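LamCAT (Aquimarina, PDB 6JH5) is a marine bacterial laminarinase of glycoside hydrolase family 16, which probably hydrolyses the beta-1,3-glucosidic bonds of the algal storage glucan laminarin. Local coordinates at residues T54-S59 with N64-R69; I169-F172 with Y178-A181. One frame throughout, in Å; residues are numbered along the deposited sequence.

Interaction 1 of 2, residues T54-S59 with N64-R69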
loop_
_atom_site.group_PDB
_atom_site.type_symbol
_atom_site.label_atom_id
_atom_site.label_comp_id
_atom_site.label_asym_id
_atom_site.label_seq_id
_atom_site.Cartn_x
_atom_site.Cartn_y
_atom_site.Cartn_z
ATOM N N THR A 54 -2.145 13.306 -5.099
ATOM C CA THR A 54 -1.556 13.917 -6.302
ATOM C C THR A 54 -0.047 13.977 -6.142
ATOM O O THR A 54 0.378 14.470 -5.153
ATOM C CB THR A 54 -2.082 15.347 -6.475
ATOM O OG1 THR A 54 -3.493 15.296 -6.541
ATOM C CG2 THR A 54 -1.547 16.031 -7.715
ATOM N N ALA A 55 0.681 13.423 -7.104
ATOM C CA ALA A 55 2.144 13.578 -7.094
ATOM C C ALA A 55 2.458 14.791 -7.967
ATOM O O ALA A 55 1.852 14.935 -8.991
ATOM C CB ALA A 55 2.834 12.341 -7.598
ATOM N N LYS A 56 3.371 15.631 -7.508
ATOM C CA LYS A 56 3.671 16.874 -8.252
ATOM C C LYS A 56 5.172 17.092 -8.425
ATOM O O LYS A 56 5.928 16.591 -7.664
ATOM C CB LYS A 56 3.163 18.073 -7.445
ATOM C CG LYS A 56 1.664 18.091 -7.215
ATOM C CD LYS A 56 1.201 19.284 -6.421
ATOM C CE LYS A 56 -0.304 19.287 -6.248
ATOM N NZ LYS A 56 -0.715 20.078 -5.062
ATOM N N ARG A 57 5.522 17.872 -9.436
ATOM C CA ARG A 57 6.919 18.309 -9.608
ATOM C C ARG A 57 6.996 19.620 -8.857
ATOM O O ARG A 57 6.457 20.590 -9.319
ATOM C CB ARG A 57 7.212 18.610 -11.065
ATOM C CG ARG A 57 7.685 17.386 -11.806
ATOM C CD ARG A 57 7.893 17.665 -13.258
ATOM N NE ARG A 57 9.142 18.363 -13.416
ATOM C CZ ARG A 57 9.405 19.193 -14.402
ATOM N NH1 ARG A 57 8.496 19.430 -15.332
ATOM N NH2 ARG A 57 10.581 19.777 -14.468
ATOM N N GLU A 58 7.597 19.572 -7.695
ATOM C CA GLU A 58 7.620 20.752 -6.821
ATOM C C GLU A 58 8.889 20.630 -5.988
ATOM O O GLU A 58 9.204 19.531 -5.585
ATOM C CB GLU A 58 6.286 20.665 -6.075
ATOM C CG GLU A 58 6.267 21.119 -4.655
ATOM C CD GLU A 58 4.851 21.208 -4.111
ATOM O OE1 GLU A 58 4.557 22.214 -3.474
ATOM O OE2 GLU A 58 4.087 20.306 -4.308
ATOM N N SER A 59 9.547 21.746 -5.719
ATOM C CA SER A 59 10.799 21.717 -4.932
ATOM C C SER A 59 10.510 21.949 -3.461
ATOM O O SER A 59 9.879 22.937 -3.155
ATOM C CB SER A 59 11.721 22.814 -5.376
ATOM O OG SER A 59 12.047 22.681 -6.733
ATOM N N ASN A 64 12.543 17.056 -5.433
ATOM C CA ASN A 64 11.908 17.634 -6.645
ATOM C C ASN A 64 10.492 17.128 -6.919
ATOM O O ASN A 64 9.933 17.515 -7.907
ATOM C CB ASN A 64 12.825 17.406 -7.838
ATOM C CG ASN A 64 14.168 18.030 -7.567
ATOM O OD1 ASN A 64 14.237 19.149 -7.115
ATOM N ND2 ASN A 64 15.219 17.280 -7.793
ATOM N N TYR A 65 9.996 16.243 -6.077
ATOM C CA TYR A 65 8.629 15.713 -6.238
ATOM C C TYR A 65 7.959 15.683 -4.862
ATOM O O TYR A 65 8.616 15.513 -3.872
ATOM C CB TYR A 65 8.625 14.296 -6.821
ATOM C CG TYR A 65 9.401 14.146 -8.099
ATOM C CD1 TYR A 65 8.823 14.425 -9.314
ATOM C CD2 TYR A 65 10.721 13.756 -8.079
ATOM C CE1 TYR A 65 9.543 14.301 -10.489
ATOM C CE2 TYR A 65 11.452 13.628 -9.240
ATOM C CZ TYR A 65 10.864 13.905 -10.451
ATOM O OH TYR A 65 11.583 13.795 -11.592
ATOM N N THR A 66 6.652 15.862 -4.877
ATOM C CA THR A 66 5.840 15.751 -3.651
ATOM C C THR A 66 4.720 14.753 -3.906
ATOM O O THR A 66 4.314 14.583 -5.020
ATOM C CB THR A 66 5.271 17.094 -3.189
ATOM O OG1 THR A 66 4.471 17.616 -4.238
ATOM C CG2 THR A 66 6.365 18.051 -2.784
ATOM N N SER A 67 4.293 14.115 -2.835
ATOM C CA SER A 67 3.198 13.131 -2.912
ATOM C C SER A 67 2.644 12.916 -1.499
ATOM O O SER A 67 2.901 13.717 -0.651
ATOM C CB SER A 67 3.642 11.843 -3.547
ATOM O OG SER A 67 2.542 11.021 -3.816
ATOM N N THR A 68 1.856 11.875 -1.320
ATOM C CA THR A 68 1.292 11.618 0.023
ATOM C C THR A 68 1.549 10.168 0.449
ATOM O O THR A 68 1.500 9.319 -0.389
ATOM C CB THR A 68 -0.225 11.870 0.039
ATOM O OG1 THR A 68 -0.378 13.275 0.123
ATOM C CG2 THR A 68 -0.963 11.268 1.215
ATOM N N ARG A 69 1.860 9.982 1.715
ATOM C CA ARG A 69 1.911 8.645 2.344
ATOM C C ARG A 69 1.039 8.764 3.595
ATOM O O ARG A 69 1.375 9.541 4.445
ATOM C CB ARG A 69 3.336 8.218 2.680
ATOM C CG ARG A 69 3.450 6.868 3.371
ATOM C CD ARG A 69 4.839 6.293 3.270
ATOM N NE ARG A 69 5.104 5.363 4.341
ATOM C CZ ARG A 69 6.121 4.522 4.349
ATOM N NH1 ARG A 69 6.920 4.447 3.303
ATOM N NH2 ARG A 69 6.331 3.749 5.396
#
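K56 and T66 face each other as an antiparallel hydrogen-bonded pair, in which K56 N donates to T66 O at 2.9 Å and T66 N to K56 O at 3.0 Å; both bonds are nearly straight. The axes of strands 54-59 and 65-67 run at 156° to each other and approach to 4.6 Å. Beyond this pair the ladder frays: E58 N still reaches N64 O, but it stands well above the carbonyl plane, where the chain turns a corner at N64. CA-H...O contacts flank the central bonds, A55 CA meeting T66 O and Y65 CA meeting K56 O. The two segments are arms of the hairpin made by strands 50-60 and 63-71, part of the beta-sandwich of family 16 hydrolases. On the face that carries K56 and T66, T66 OG1 donates to E58 OE2 at 2.7 Å, meeting the carboxylate on its anti side and 30° out of its plane. With chi1 at 59°, T66 holds OG1 between its backbone N and carbonyl carbon, 3.5 Å from K56 CB, while CG2 packs against E58 CG at 3.6 Å. The E58 and T66 side chains cross at about a right angle. The same T66 hydroxyl is hydrogen-bonded to N43 ND2, and a weak, long ion pair links E58 OE1 to R40. Replacing E58 by alanine is likely to cost the T66 hydroxyl its carboxylate acceptor and T66 CG2 the packing of E58 CG. R57 and Y65 lie side by side on the other face, R57 CG coming within 3.8 Å of Y65 CE1. Y65 OH is bonded to N216, and its ring also meets F219.

Interaction 2 of 2, residues I169-F172 with Y178-A181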
loop_
_atom_site.group_PDB
_atom_site.type_symbol
_atom_site.label_atom_id
_atom_site.label_comp_id
_atom_site.label_asym_id
_atom_site.label_seq_id
_atom_site.Cartn_x
_atom_site.Cartn_y
_atom_site.Cartn_z
ATOM N N ILE A 169 -3.007 -16.036 3.537
ATOM C CA ILE A 169 -3.301 -14.716 2.946
ATOM C C ILE A 169 -3.533 -14.992 1.464
ATOM O O ILE A 169 -2.768 -15.694 0.887
ATOM C CB ILE A 169 -2.161 -13.710 3.137
ATOM C CG1 ILE A 169 -1.886 -13.492 4.621
ATOM C CG2 ILE A 169 -2.514 -12.408 2.423
ATOM C CD1 ILE A 169 -0.598 -12.780 4.893
ATOM N N LYS A 170 -4.642 -14.491 0.945
ATOM C CA LYS A 170 -4.979 -14.630 -0.484
ATOM C C LYS A 170 -5.136 -13.228 -1.085
ATOM O O LYS A 170 -5.673 -12.400 -0.431
ATOM C CB LYS A 170 -6.286 -15.395 -0.623
ATOM C CG LYS A 170 -6.207 -16.870 -0.322
ATOM C CD LYS A 170 -7.601 -17.464 -0.366
ATOM C CE LYS A 170 -7.653 -18.959 -0.301
ATOM N NZ LYS A 170 -8.992 -19.442 -0.690
ATOM N N TRP A 171 -4.657 -13.049 -2.305
ATOM C CA TRP A 171 -4.680 -11.752 -3.017
ATOM C C TRP A 171 -5.589 -11.839 -4.242
ATOM O O TRP A 171 -5.522 -12.785 -4.963
ATOM C CB TRP A 171 -3.286 -11.348 -3.494
ATOM C CG TRP A 171 -2.311 -10.837 -2.480
ATOM C CD1 TRP A 171 -1.927 -9.544 -2.300
ATOM C CD2 TRP A 171 -1.502 -11.611 -1.586
ATOM N NE1 TRP A 171 -0.974 -9.455 -1.334
ATOM C CE2 TRP A 171 -0.690 -10.709 -0.880
ATOM C CE3 TRP A 171 -1.415 -12.972 -1.290
ATOM C CZ2 TRP A 171 0.216 -11.140 0.075
ATOM C CZ3 TRP A 171 -0.512 -13.395 -0.352
ATOM C CH2 TRP A 171 0.285 -12.486 0.332
ATOM N N PHE A 172 -6.397 -10.814 -4.439
ATOM C CA PHE A 172 -7.279 -10.809 -5.614
ATOM C C PHE A 172 -7.327 -9.427 -6.257
ATOM O O PHE A 172 -7.096 -8.453 -5.603
ATOM C CB PHE A 172 -8.722 -11.041 -5.171
ATOM C CG PHE A 172 -8.967 -12.221 -4.271
ATOM C CD1 PHE A 172 -8.669 -12.165 -2.933
ATOM C CD2 PHE A 172 -9.526 -13.376 -4.756
ATOM C CE1 PHE A 172 -8.909 -13.236 -2.101
ATOM C CE2 PHE A 172 -9.771 -14.449 -3.928
ATOM C CZ PHE A 172 -9.471 -14.373 -2.601
ATOM N N TYR A 178 -4.843 -14.443 -7.457
ATOM C CA TYR A 178 -3.563 -14.545 -8.203
ATOM C C TYR A 178 -2.363 -14.848 -7.295
ATOM O O TYR A 178 -1.342 -15.152 -7.808
ATOM C CB TYR A 178 -3.328 -13.275 -9.017
ATOM C CG TYR A 178 -3.023 -12.076 -8.170
ATOM C CD1 TYR A 178 -4.043 -11.325 -7.646
ATOM C CD2 TYR A 178 -1.728 -11.741 -7.852
ATOM C CE1 TYR A 178 -3.788 -10.232 -6.853
ATOM C CE2 TYR A 178 -1.454 -10.642 -7.070
ATOM C CZ TYR A 178 -2.488 -9.895 -6.555
ATOM O OH TYR A 178 -2.233 -8.827 -5.770
ATOM N N HIS A 179 -2.515 -14.732 -5.982
ATOM C CA HIS A 179 -1.374 -15.010 -5.077
ATOM C C HIS A 179 -1.911 -15.547 -3.757
ATOM O O HIS A 179 -3.002 -15.222 -3.407
ATOM C CB HIS A 179 -0.500 -13.756 -4.902
ATOM C CG HIS A 179 0.777 -13.949 -4.158
ATOM N ND1 HIS A 179 1.632 -14.986 -4.404
ATOM C CD2 HIS A 179 1.365 -13.215 -3.199
ATOM C CE1 HIS A 179 2.673 -14.879 -3.626
ATOM N NE2 HIS A 179 2.537 -13.822 -2.882
ATOM N N GLU A 180 -1.144 -16.401 -3.122
ATOM C CA GLU A 180 -1.574 -17.014 -1.850
ATOM C C GLU A 180 -0.322 -17.373 -1.062
ATOM O O GLU A 180 0.622 -17.788 -1.661
ATOM C CB GLU A 180 -2.437 -18.247 -2.122
ATOM C CG GLU A 180 -2.909 -18.957 -0.877
ATOM C CD GLU A 180 -3.911 -20.068 -1.153
ATOM O OE1 GLU A 180 -4.639 -19.944 -2.104
ATOM O OE2 GLU A 180 -3.950 -21.011 -0.397
ATOM N N ALA A 181 -0.365 -17.160 0.237
ATOM C CA ALA A 181 0.790 -17.526 1.068
ATOM C C ALA A 181 0.274 -18.204 2.335
ATOM O O ALA A 181 -0.553 -17.644 2.989
ATOM C CB ALA A 181 1.586 -16.296 1.407
HETATM O O HOH W 1 -4.389 -7.317 -5.086
#
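I169 pairs with A181 through two backbone bonds, I169 N to A181 O at 3.0 Å and A181 N to I169 O at 2.9 Å. They belong to a beta hairpin of strands 168-173 and 176-182, whose local axes are 171° apart, nearly antiparallel. I169 also lays CG2 over one face of the W171 indole. K170 stands beside E180 in the next, non-hydrogen-bonded pair; both chains are extended and point the same way, and their contact is K170 CE against E180 OE1 at 3.6 Å, the opposite charges being near but not touching. W171 N donates to H179 O, and W171 O accepts from Y178 N. Its indole carries an aromatic cluster: H179 CD2 sits 3.3 Å above the face opposite I169, toward the rim, with the six-membered and imidazole rings 40° apart. A chi1 of -172° turns the H179 ring anti to its backbone N, against the indole face, and H179 NE2 is hydrogen-bonded to Y145 O. A181 N and H179 O lie at the indole edge, while W171 NE1 bonds to D118 O. The Y178 side chain crosses that of W171 obliquely, bringing Y178 CZ to 3.5 Å from W171 CB. At F172 the side chain points away, but a water donates to F172 O at 3.0 Å and joins it to Y178 OH at 2.7 Å.

Overall arrangement
Both contacts are antiparallel hairpins within the family 16 range, and they come in series: interaction 1 closes before interaction 2 opens. Their centres lie 31 Å apart, on opposite sides of the chain's centre, and their nearest atoms are about 17 Å from each other, so they do not touch. The connection runs through neighbouring strands: 50-60 pairs with 221-232, which pairs with 81-88, then 158-164 and finally 168-173 of interaction 2. Strand 63-71 of interaction 1 instead adjoins 197-205, which pairs with 95-103. The two hairpins thus sit in distant parts of the fold, linked through neighbouring strands, consistent with the concanavalin-like beta-sandwich of these hydrolases.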